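Local coordinates for protein shikimate 5-dehydrogenase (Mycobacterium fortuitum subsp. fortuitum DSM 46621, PDB 4XIJ) that probably catalyses the NADP-dependent interconversion of 3-dehydroshikimate and shikimate, the fourth of seven steps in the biosynthesis of chorismate, at residues V118-T124 and P217-D221; G126-I132 and A194-T200; R152-R158 and Q176-I182; L187-V191 and A212-V216. One frame throughout, in Å; residues are numbered along the deposited sequence.

Contact 1. Residues V118-T124 and P217-D221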
# COMPACT_ATOMS: atom_id res chain seq x y z
N VAL A 118 3.73 -0.95 3.30
CA VAL A 118 4.29 -2.20 3.77
C VAL A 118 5.65 -1.96 4.45
O VAL A 118 5.89 -2.52 5.53
CB VAL A 118 4.44 -3.18 2.59
CG1 VAL A 118 5.26 -4.45 2.98
CG2 VAL A 118 3.08 -3.55 2.07
N THR A 119 6.54 -1.14 3.87
CA THR A 119 7.84 -0.96 4.55
C THR A 119 7.67 -0.29 5.92
O THR A 119 8.36 -0.64 6.88
CB THR A 119 8.87 -0.11 3.71
OG1 THR A 119 8.34 1.21 3.52
CG2 THR A 119 9.13 -0.74 2.32
N GLY A 120 6.73 0.65 5.99
CA GLY A 120 6.48 1.39 7.22
C GLY A 120 5.80 0.49 8.25
O GLY A 120 6.14 0.54 9.45
N ALA A 121 4.79 -0.28 7.82
CA ALA A 121 4.06 -1.11 8.80
C ALA A 121 4.92 -2.22 9.37
O ALA A 121 4.83 -2.55 10.55
CB ALA A 121 2.79 -1.70 8.13
N LEU A 122 5.74 -2.84 8.52
CA LEU A 122 6.54 -3.97 8.95
C LEU A 122 7.82 -3.56 9.68
O LEU A 122 8.28 -4.26 10.58
CB LEU A 122 6.92 -4.82 7.75
CG LEU A 122 6.13 -6.07 7.49
CD1 LEU A 122 6.71 -6.78 6.24
CD2 LEU A 122 6.20 -7.04 8.71
N GLY A 123 8.41 -2.44 9.28
CA GLY A 123 9.71 -2.06 9.82
C GLY A 123 10.87 -2.77 9.16
O GLY A 123 11.68 -2.14 8.44
N THR A 124 11.01 -4.06 9.44
CA THR A 124 11.95 -4.93 8.71
C THR A 124 11.23 -6.25 8.47
O THR A 124 10.26 -6.58 9.16
CB THR A 124 13.26 -5.18 9.51
OG1 THR A 124 14.20 -5.90 8.71
CG2 THR A 124 12.99 -6.00 10.80
N PRO A 217 7.23 -15.52 12.33
CA PRO A 217 7.38 -14.72 13.55
C PRO A 217 6.66 -13.38 13.54
O PRO A 217 6.22 -12.94 14.59
CB PRO A 217 8.91 -14.54 13.65
CG PRO A 217 9.46 -15.75 12.97
CD PRO A 217 8.53 -15.98 11.79
N ARG A 218 6.60 -12.71 12.39
CA ARG A 218 5.97 -11.40 12.27
C ARG A 218 5.13 -11.41 11.02
O ARG A 218 5.60 -11.72 9.93
CB ARG A 218 7.04 -10.32 12.22
CG ARG A 218 7.90 -10.39 13.46
CD ARG A 218 8.86 -9.22 13.53
NE ARG A 218 8.19 -7.93 13.70
CZ ARG A 218 8.18 -6.96 12.78
NH1 ARG A 218 8.79 -7.16 11.63
NH2 ARG A 218 7.55 -5.81 13.04
N VAL A 219 3.86 -11.09 11.16
CA VAL A 219 2.91 -11.14 10.05
C VAL A 219 2.16 -9.82 9.94
O VAL A 219 1.53 -9.39 10.92
CB VAL A 219 1.91 -12.31 10.22
CG1 VAL A 219 0.88 -12.26 9.08
CG2 VAL A 219 2.69 -13.64 10.24
N LEU A 220 2.27 -9.18 8.78
CA LEU A 220 1.47 -8.03 8.40
C LEU A 220 0.26 -8.55 7.63
O LEU A 220 0.40 -9.12 6.56
CB LEU A 220 2.29 -7.03 7.57
CG LEU A 220 1.51 -5.89 6.96
CD1 LEU A 220 0.94 -5.02 8.07
CD2 LEU A 220 2.49 -5.07 6.09
N ASP A 221 -0.92 -8.38 8.24
CA ASP A 221 -2.16 -8.77 7.63
C ASP A 221 -2.81 -7.51 7.04
O ASP A 221 -3.06 -6.54 7.75
CB ASP A 221 -3.07 -9.40 8.71
CG ASP A 221 -4.30 -10.05 8.14
OD1 ASP A 221 -4.60 -9.92 6.95
OD2 ASP A 221 -4.95 -10.78 8.91
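R218, at the start of strand 218-221, reaches across to the C-terminal end of helix 114-122, where the carbonyl of L122 receives its guanidinium group. From CB, which points at the helix, the chain runs out through CG and CD and then bends at chi3 (66°), passing the side chain of L122 in the opposite direction. NE forms a salt bridge with E241 instead. The two terminal nitrogens grip one atom end-on: NH2 donates to L122 O at 3.0 Å and NH1 to the same oxygen at 3.1 Å, from opposite faces of the carbonyl plane, while the oxygen lies in the plane of the guanidinium. A long cationic side chain suits a helix C-terminus, whose last carbonyls lack helical N-H partners. Two residues on, L220 supplies the apolar half: CD1 meets A121 CB at 3.8 Å, CB packs on L122 CG at 4.0 Å, and CD2 approaches V118. G123, the first residue past the helix, has positive phi, as glycine readily allows. Helix 114-122, leading from the mixed sheet into strand 128-132, thus packs on the parallel sheet of what strand order 3-2-1-4-5-6 and family mark as the Rossmann-like, probably NADP-binding domain.

Contact 2. Residues G126-I132 and A194-T200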
# COMPACT_ATOMS: atom_id res chain seq x y z
N GLY A 126 13.34 -9.14 7.95
CA GLY A 126 14.39 -10.16 8.00
C GLY A 126 14.94 -10.53 6.65
O GLY A 126 14.95 -9.74 5.71
N ASP A 127 15.36 -11.79 6.54
CA ASP A 127 16.01 -12.30 5.33
C ASP A 127 15.07 -13.03 4.37
O ASP A 127 15.26 -12.98 3.18
CB ASP A 127 17.14 -13.25 5.68
CG ASP A 127 18.29 -12.58 6.40
OD1 ASP A 127 18.37 -11.32 6.49
OD2 ASP A 127 19.12 -13.37 6.91
N SER A 128 14.07 -13.71 4.92
CA SER A 128 13.18 -14.54 4.12
C SER A 128 11.74 -14.13 4.42
O SER A 128 11.27 -14.19 5.56
CB SER A 128 13.38 -16.03 4.41
OG SER A 128 12.39 -16.76 3.70
N ALA A 129 11.03 -13.68 3.40
CA ALA A 129 9.65 -13.17 3.58
C ALA A 129 8.70 -13.87 2.66
O ALA A 129 9.08 -14.23 1.54
CB ALA A 129 9.59 -11.64 3.30
N LEU A 130 7.47 -14.06 3.12
CA LEU A 130 6.39 -14.63 2.32
C LEU A 130 5.42 -13.52 1.91
O LEU A 130 5.12 -12.62 2.70
CB LEU A 130 5.57 -15.67 3.12
CG LEU A 130 6.41 -16.70 3.88
CD1 LEU A 130 5.49 -17.69 4.61
CD2 LEU A 130 7.40 -17.46 2.94
N VAL A 131 4.88 -13.62 0.71
CA VAL A 131 3.69 -12.87 0.31
C VAL A 131 2.60 -13.92 0.18
O VAL A 131 2.73 -14.92 -0.55
CB VAL A 131 3.89 -12.12 -1.00
CG1 VAL A 131 2.60 -11.46 -1.46
CG2 VAL A 131 4.99 -11.10 -0.83
N ILE A 132 1.51 -13.75 0.94
CA ILE A 132 0.39 -14.70 0.84
C ILE A 132 -0.62 -14.10 -0.15
O ILE A 132 -1.18 -13.04 0.12
CB ILE A 132 -0.32 -14.97 2.20
CG1 ILE A 132 0.65 -15.13 3.39
CG2 ILE A 132 -1.26 -16.17 2.07
CD1 ILE A 132 1.67 -16.20 3.21
N ALA A 194 10.79 -18.79 7.26
CA ALA A 194 10.38 -17.38 7.09
C ALA A 194 10.63 -16.50 8.31
O ALA A 194 10.40 -16.93 9.44
CB ALA A 194 8.90 -17.31 6.71
N ASP A 195 11.04 -15.26 8.06
CA ASP A 195 11.12 -14.23 9.13
C ASP A 195 9.88 -13.36 9.23
O ASP A 195 9.56 -12.85 10.29
CB ASP A 195 12.36 -13.38 8.88
CG ASP A 195 13.61 -14.25 8.87
OD1 ASP A 195 13.85 -14.98 9.86
OD2 ASP A 195 14.34 -14.24 7.86
N ALA A 196 9.18 -13.23 8.12
CA ALA A 196 8.02 -12.33 8.09
C ALA A 196 7.11 -12.73 6.96
O ALA A 196 7.56 -13.41 6.03
CB ALA A 196 8.48 -10.84 7.87
N ALA A 197 5.87 -12.28 7.03
CA ALA A 197 4.93 -12.45 5.90
C ALA A 197 4.03 -11.25 5.76
O ALA A 197 3.73 -10.59 6.77
CB ALA A 197 4.05 -13.72 6.04
N VAL A 198 3.59 -10.99 4.52
CA VAL A 198 2.53 -10.04 4.23
C VAL A 198 1.39 -10.84 3.66
O VAL A 198 1.54 -11.44 2.61
CB VAL A 198 2.98 -8.96 3.21
CG1 VAL A 198 1.85 -7.93 2.95
CG2 VAL A 198 4.23 -8.26 3.72
N SER A 199 0.25 -10.82 4.31
CA SER A 199 -0.92 -11.54 3.83
C SER A 199 -1.88 -10.60 3.13
O SER A 199 -2.37 -9.62 3.72
CB SER A 199 -1.64 -12.23 4.99
OG SER A 199 -2.71 -12.99 4.47
N THR A 200 -2.12 -10.84 1.84
CA THR A 200 -2.91 -9.94 1.01
C THR A 200 -4.32 -10.46 0.73
O THR A 200 -5.09 -9.79 0.02
CB THR A 200 -2.21 -9.69 -0.36
OG1 THR A 200 -2.24 -10.88 -1.16
CG2 THR A 200 -0.77 -9.21 -0.16
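T200 closes the end of this strand pair with two hydrogen bonds to one oxygen: its OG1 donates to I132 O at 2.7 Å and its backbone N at 2.9 Å. The hydroxyl reaches it because chi1 (70°) sets OG1 between the backbone N and the carbonyl carbon. At the other end D195 does the reverse, its OD2 accepting from D127 N and S128 N, both at 3.0 Å; the first comes from above the carboxylate plane, the second on the anti side. An aspartate fits here because one short carboxylate can collect two neighbouring N-H groups, and D195 N returns a bond to S128 O at 2.7 Å. Between run parallel bonds, such as V198 N to L130 O. The methyl groups of A194 and A197 let the larger L130 lie against the neighbouring strand, its CG 3.8 Å from A194 CB. G126, beside D195 CB, has no side chain to collide with it. These are central strands of the six-stranded parallel Rossmann-like sheet, flanked by 152-157 beyond 128-132 and by 218-221 beyond 196-199; past I132 probably comes the family's glycine-rich turn, near T200. Helix 114-122 covers V198, and helix 138-147 packs against A129 and V131.

Contact 3. Residues R152-R158 and Q176-I182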
# COMPACT_ATOMS: atom_id res chain seq x y z
N ARG A 152 15.17 -13.29 0.18
CA ARG A 152 14.30 -14.16 -0.60
C ARG A 152 12.83 -13.79 -0.37
O ARG A 152 12.41 -13.58 0.78
CB ARG A 152 14.50 -15.63 -0.21
CG ARG A 152 13.59 -16.59 -0.98
CD ARG A 152 13.91 -18.08 -0.79
NE ARG A 152 15.14 -18.45 -1.51
CZ ARG A 152 15.21 -18.74 -2.82
NH1 ARG A 152 14.13 -18.72 -3.59
NH2 ARG A 152 16.39 -19.05 -3.36
N ILE A 153 12.06 -13.73 -1.44
CA ILE A 153 10.63 -13.52 -1.39
C ILE A 153 9.94 -14.74 -1.97
O ILE A 153 10.21 -15.13 -3.12
CB ILE A 153 10.24 -12.27 -2.21
CG1 ILE A 153 10.92 -11.04 -1.60
CG2 ILE A 153 8.76 -12.09 -2.22
CD1 ILE A 153 10.84 -9.79 -2.46
N THR A 154 9.13 -15.40 -1.15
CA THR A 154 8.38 -16.57 -1.61
C THR A 154 6.90 -16.19 -1.75
O THR A 154 6.27 -15.68 -0.79
CB THR A 154 8.53 -17.74 -0.61
OG1 THR A 154 9.92 -18.06 -0.47
CG2 THR A 154 7.76 -19.02 -1.05
N ILE A 155 6.33 -16.46 -2.92
CA ILE A 155 4.93 -16.16 -3.20
C ILE A 155 4.14 -17.41 -2.84
O ILE A 155 4.29 -18.47 -3.46
CB ILE A 155 4.71 -15.81 -4.68
CG1 ILE A 155 5.67 -14.72 -5.14
CG2 ILE A 155 3.23 -15.37 -4.92
CD1 ILE A 155 5.60 -13.33 -4.41
N VAL A 156 3.32 -17.30 -1.81
CA VAL A 156 2.50 -18.42 -1.32
C VAL A 156 1.12 -18.19 -1.86
O VAL A 156 0.40 -17.29 -1.42
CB VAL A 156 2.52 -18.48 0.23
CG1 VAL A 156 1.60 -19.54 0.76
CG2 VAL A 156 3.97 -18.66 0.75
N ALA A 157 0.75 -18.97 -2.86
CA ALA A 157 -0.51 -18.72 -3.55
C ALA A 157 -0.95 -19.99 -4.25
O ALA A 157 -0.17 -20.94 -4.43
CB ALA A 157 -0.36 -17.56 -4.57
N ARG A 158 -2.19 -20.00 -4.69
CA ARG A 158 -2.76 -21.15 -5.37
C ARG A 158 -2.45 -21.20 -6.86
O ARG A 158 -2.28 -22.29 -7.44
CB ARG A 158 -4.28 -21.13 -5.20
CG ARG A 158 -4.98 -22.29 -5.85
CD ARG A 158 -6.49 -22.29 -5.51
NE ARG A 158 -6.68 -22.46 -4.06
CZ ARG A 158 -7.07 -21.50 -3.22
NH1 ARG A 158 -7.37 -20.28 -3.67
NH2 ARG A 158 -7.14 -21.78 -1.92
N GLN A 176 16.07 -13.03 -4.41
CA GLN A 176 15.69 -14.37 -4.86
C GLN A 176 14.19 -14.52 -4.72
O GLN A 176 13.58 -13.87 -3.85
CB GLN A 176 16.41 -15.43 -4.04
CG GLN A 176 17.94 -15.27 -4.14
CD GLN A 176 18.41 -15.12 -5.60
OE1 GLN A 176 18.21 -16.04 -6.40
NE2 GLN A 176 19.03 -13.97 -5.94
N GLY A 177 13.59 -15.32 -5.60
CA GLY A 177 12.16 -15.51 -5.55
C GLY A 177 11.75 -16.91 -5.92
O GLY A 177 12.48 -17.60 -6.67
N GLY A 178 10.58 -17.30 -5.46
CA GLY A 178 10.03 -18.58 -5.87
C GLY A 178 8.59 -18.67 -5.41
O GLY A 178 8.10 -17.82 -4.65
N TRP A 179 7.93 -19.70 -5.90
CA TRP A 179 6.51 -19.97 -5.64
C TRP A 179 6.35 -21.16 -4.73
O TRP A 179 7.06 -22.19 -4.88
CB TRP A 179 5.74 -20.26 -6.96
CG TRP A 179 4.34 -20.80 -6.77
CD1 TRP A 179 3.31 -20.16 -6.17
CD2 TRP A 179 3.82 -22.06 -7.21
NE1 TRP A 179 2.19 -20.92 -6.20
CE2 TRP A 179 2.47 -22.11 -6.81
CE3 TRP A 179 4.38 -23.15 -7.87
CZ2 TRP A 179 1.64 -23.20 -7.08
CZ3 TRP A 179 3.55 -24.26 -8.13
CH2 TRP A 179 2.19 -24.27 -7.73
N CYS A 180 5.41 -21.04 -3.78
CA CYS A 180 5.01 -22.14 -2.91
C CYS A 180 3.49 -22.29 -3.03
O CYS A 180 2.76 -21.33 -2.78
CB CYS A 180 5.44 -21.85 -1.47
SG CYS A 180 4.95 -23.11 -0.34
N ASP A 181 3.00 -23.45 -3.47
CA ASP A 181 1.55 -23.70 -3.49
C ASP A 181 1.01 -23.61 -2.08
O ASP A 181 1.41 -24.39 -1.20
CB ASP A 181 1.28 -25.09 -4.09
CG ASP A 181 -0.17 -25.34 -4.40
OD1 ASP A 181 -1.06 -24.64 -3.89
OD2 ASP A 181 -0.43 -26.28 -5.17
N ILE A 182 0.05 -22.71 -1.84
CA ILE A 182 -0.52 -22.55 -0.53
C ILE A 182 -1.19 -23.82 -0.03
O ILE A 182 -1.20 -24.07 1.19
CB ILE A 182 -1.52 -21.35 -0.52
CG1 ILE A 182 -1.85 -20.87 0.90
CG2 ILE A 182 -2.81 -21.63 -1.36
CD1 ILE A 182 -2.66 -19.55 0.90
O HOH W 1 13.27 -20.52 -6.45
O HOH W 2 -2.33 -24.94 -6.96
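Strands 152-157 and 176-181, which with helix 160-172 form a beta-alpha-beta unit, run parallel in register from R152 beside Q176 to V156 beside C180, their axes 24° apart, with backbone bonds alternating regularly as far as A157 N to C180 O. At the opening end R152 bends at chi3 (-73°) and lays its guanidinium over the aliphatic part of Q176, whose CB sits 3.6 Å above the plane and over its centre. A water donates to G177 O and makes a weak bond to R152 NH1, and G177 O also accepts from R171. On the face of T154, V156 and C180, methyl and methylene groups meet: T154 CG2 lies 3.7 Å from C180 CB. I182, just past the strand end, brings CG1 to V156 CG1 at 3.7 Å, those two side chains crossing at about a right angle. W179 lies on the other face, that of I153 and I155. Its CG is anti to the backbone N (chi1 169°), and the indole turns back to the neighbouring strand, where NE1 donates to A157 O at 3.0 Å. I182 N donates to that oxygen too, at 3.1 Å. Neither donor lies in the carbonyl plane; they come from its opposite faces. A second water joins R158 O to D181 OD2, while D181 OD1 accepts from G183 N. Tryptophan suits this outermost strand, packing against helix 160-172 while spending its N-H on A157. Chemically, then, A157 O is gripped twice where the strands end, which should fix the turn out of strand 176-181.

Contact 4. Residues L187-V191 and A212-V216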
# COMPACT_ATOMS: atom_id res chain seq x y z
N LEU A 187 4.56 -25.86 2.00
CA LEU A 187 4.28 -24.67 2.83
C LEU A 187 4.99 -24.75 4.19
O LEU A 187 5.51 -23.74 4.70
CB LEU A 187 2.77 -24.46 3.02
CG LEU A 187 2.32 -23.26 3.87
CD1 LEU A 187 2.81 -21.90 3.27
CD2 LEU A 187 0.80 -23.27 4.04
N ALA A 188 5.04 -25.92 4.79
CA ALA A 188 5.62 -26.01 6.13
C ALA A 188 7.07 -25.56 6.13
O ALA A 188 7.51 -24.83 7.03
CB ALA A 188 5.51 -27.41 6.66
N ASP A 189 7.82 -26.00 5.12
CA ASP A 189 9.22 -25.59 5.04
C ASP A 189 9.37 -24.08 4.77
O ASP A 189 10.27 -23.45 5.32
CB ASP A 189 9.96 -26.35 3.94
CG ASP A 189 10.28 -27.79 4.32
OD1 ASP A 189 10.11 -28.18 5.50
OD2 ASP A 189 10.73 -28.54 3.42
N ALA A 190 8.50 -23.51 3.93
CA ALA A 190 8.54 -22.07 3.68
C ALA A 190 8.28 -21.29 4.98
O ALA A 190 8.93 -20.27 5.26
CB ALA A 190 7.54 -21.68 2.64
N VAL A 191 7.32 -21.77 5.77
CA VAL A 191 7.00 -21.10 7.02
C VAL A 191 8.16 -21.26 8.01
O VAL A 191 8.53 -20.31 8.71
CB VAL A 191 5.67 -21.65 7.60
CG1 VAL A 191 5.51 -21.20 9.07
CG2 VAL A 191 4.50 -21.17 6.71
N ALA A 212 -1.23 -23.28 9.80
CA ALA A 212 -0.00 -23.53 9.03
C ALA A 212 0.90 -22.30 8.96
O ALA A 212 2.11 -22.44 8.89
CB ALA A 212 -0.37 -24.02 7.62
N LEU A 213 0.33 -21.09 9.00
CA LEU A 213 1.11 -19.85 8.93
C LEU A 213 1.48 -19.32 10.31
O LEU A 213 2.22 -18.34 10.42
CB LEU A 213 0.33 -18.76 8.18
CG LEU A 213 0.08 -19.08 6.72
CD1 LEU A 213 -0.97 -18.10 6.18
CD2 LEU A 213 1.46 -18.96 5.96
N ALA A 214 0.98 -19.96 11.36
CA ALA A 214 1.14 -19.45 12.73
C ALA A 214 2.56 -19.24 13.17
O ALA A 214 2.80 -18.34 13.98
CB ALA A 214 0.45 -20.39 13.73
N ARG A 215 3.48 -20.08 12.67
CA ARG A 215 4.85 -19.96 13.11
C ARG A 215 5.67 -18.90 12.40
O ARG A 215 6.84 -18.72 12.74
CB ARG A 215 5.57 -21.30 12.98
CG ARG A 215 5.18 -22.23 14.13
CD ARG A 215 5.82 -23.62 14.00
NE ARG A 215 7.27 -23.56 14.02
CZ ARG A 215 8.07 -24.55 13.64
NH1 ARG A 215 7.55 -25.71 13.25
NH2 ARG A 215 9.39 -24.38 13.67
N VAL A 216 5.10 -18.16 11.45
CA VAL A 216 5.87 -17.02 10.91
C VAL A 216 6.00 -15.96 12.01
O VAL A 216 5.00 -15.60 12.59
CB VAL A 216 5.16 -16.43 9.69
CG1 VAL A 216 5.95 -15.23 9.16
CG2 VAL A 216 4.96 -17.50 8.53
O HOH W 3 9.07 -19.98 11.51
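A212 and L213 face L187 and V191 across a largely apolar interface without direct hydrogen bonds, in which helix 187-193 of the Rossmann-like domain meets the short, weakly bonded helical turn about 210-213 and what follows it, on one face of the parallel sheet. Segment 212-216 passes through a type I turn from L213 to V216 before strand 218-221. A212 is first: its CB touches L187 CD2 at 3.8 Å, and its carbonyl oxygen lies against both methyls of V191, 3.5 Å from CG2. A methyl side chain suits this place, since helix 187-193 comes close to the backbone itself. L213 follows, with CD2 reaching back to V191 CG2 at 3.8 Å and, less closely, to L187 CD1; the branched ends of L213 and V191 cross at about a right angle. The larger leucine can also span to I132 in the sheet and L231 of helix 230-237. A214 turns away toward that helix, packing on A234. R215 contributes aliphatic contact, its CB lying 3.9 Å from V191 CG1. Last comes V216, whose N closes the turn on L213 O at 3.1 Å. Its CG2 meets V191 CG1 at 3.8 Å, and it also packs on L130 of strand 128-132. V191 is thus the common partner of four residues: with CG1 anti to its backbone N (chi1 166°), both methyls face the turn, and a beta-branched residue offers two such surfaces at once. Beside the backbone carbonyls, a water lies near V191 O and 2.8 Å from R215 O.

From the N terminus the chain first builds the mixed sheet, which precedes all four contacts. At helix 114-122 contact 1 opens; it closes last, when strand 218-221 returns to that helix, and the other three lie within its loop. Contact 2 opens at strand 128-132. Contact 3 closes a short loop, 152-158 to 176-182, nested in contact 2. Contact 4 opens at 187-191, before strand 196-199 closes contact 2, so these two cross; contact 4 then closes at 212-216, directly before the strand of contact 1. Contacts 1, 2 and 3 reach one parallel sheet, joined through L220 with A197 and S199 and through V131 with T154 and V156. Contact 4 packs on it, touching I182, V156 and I132.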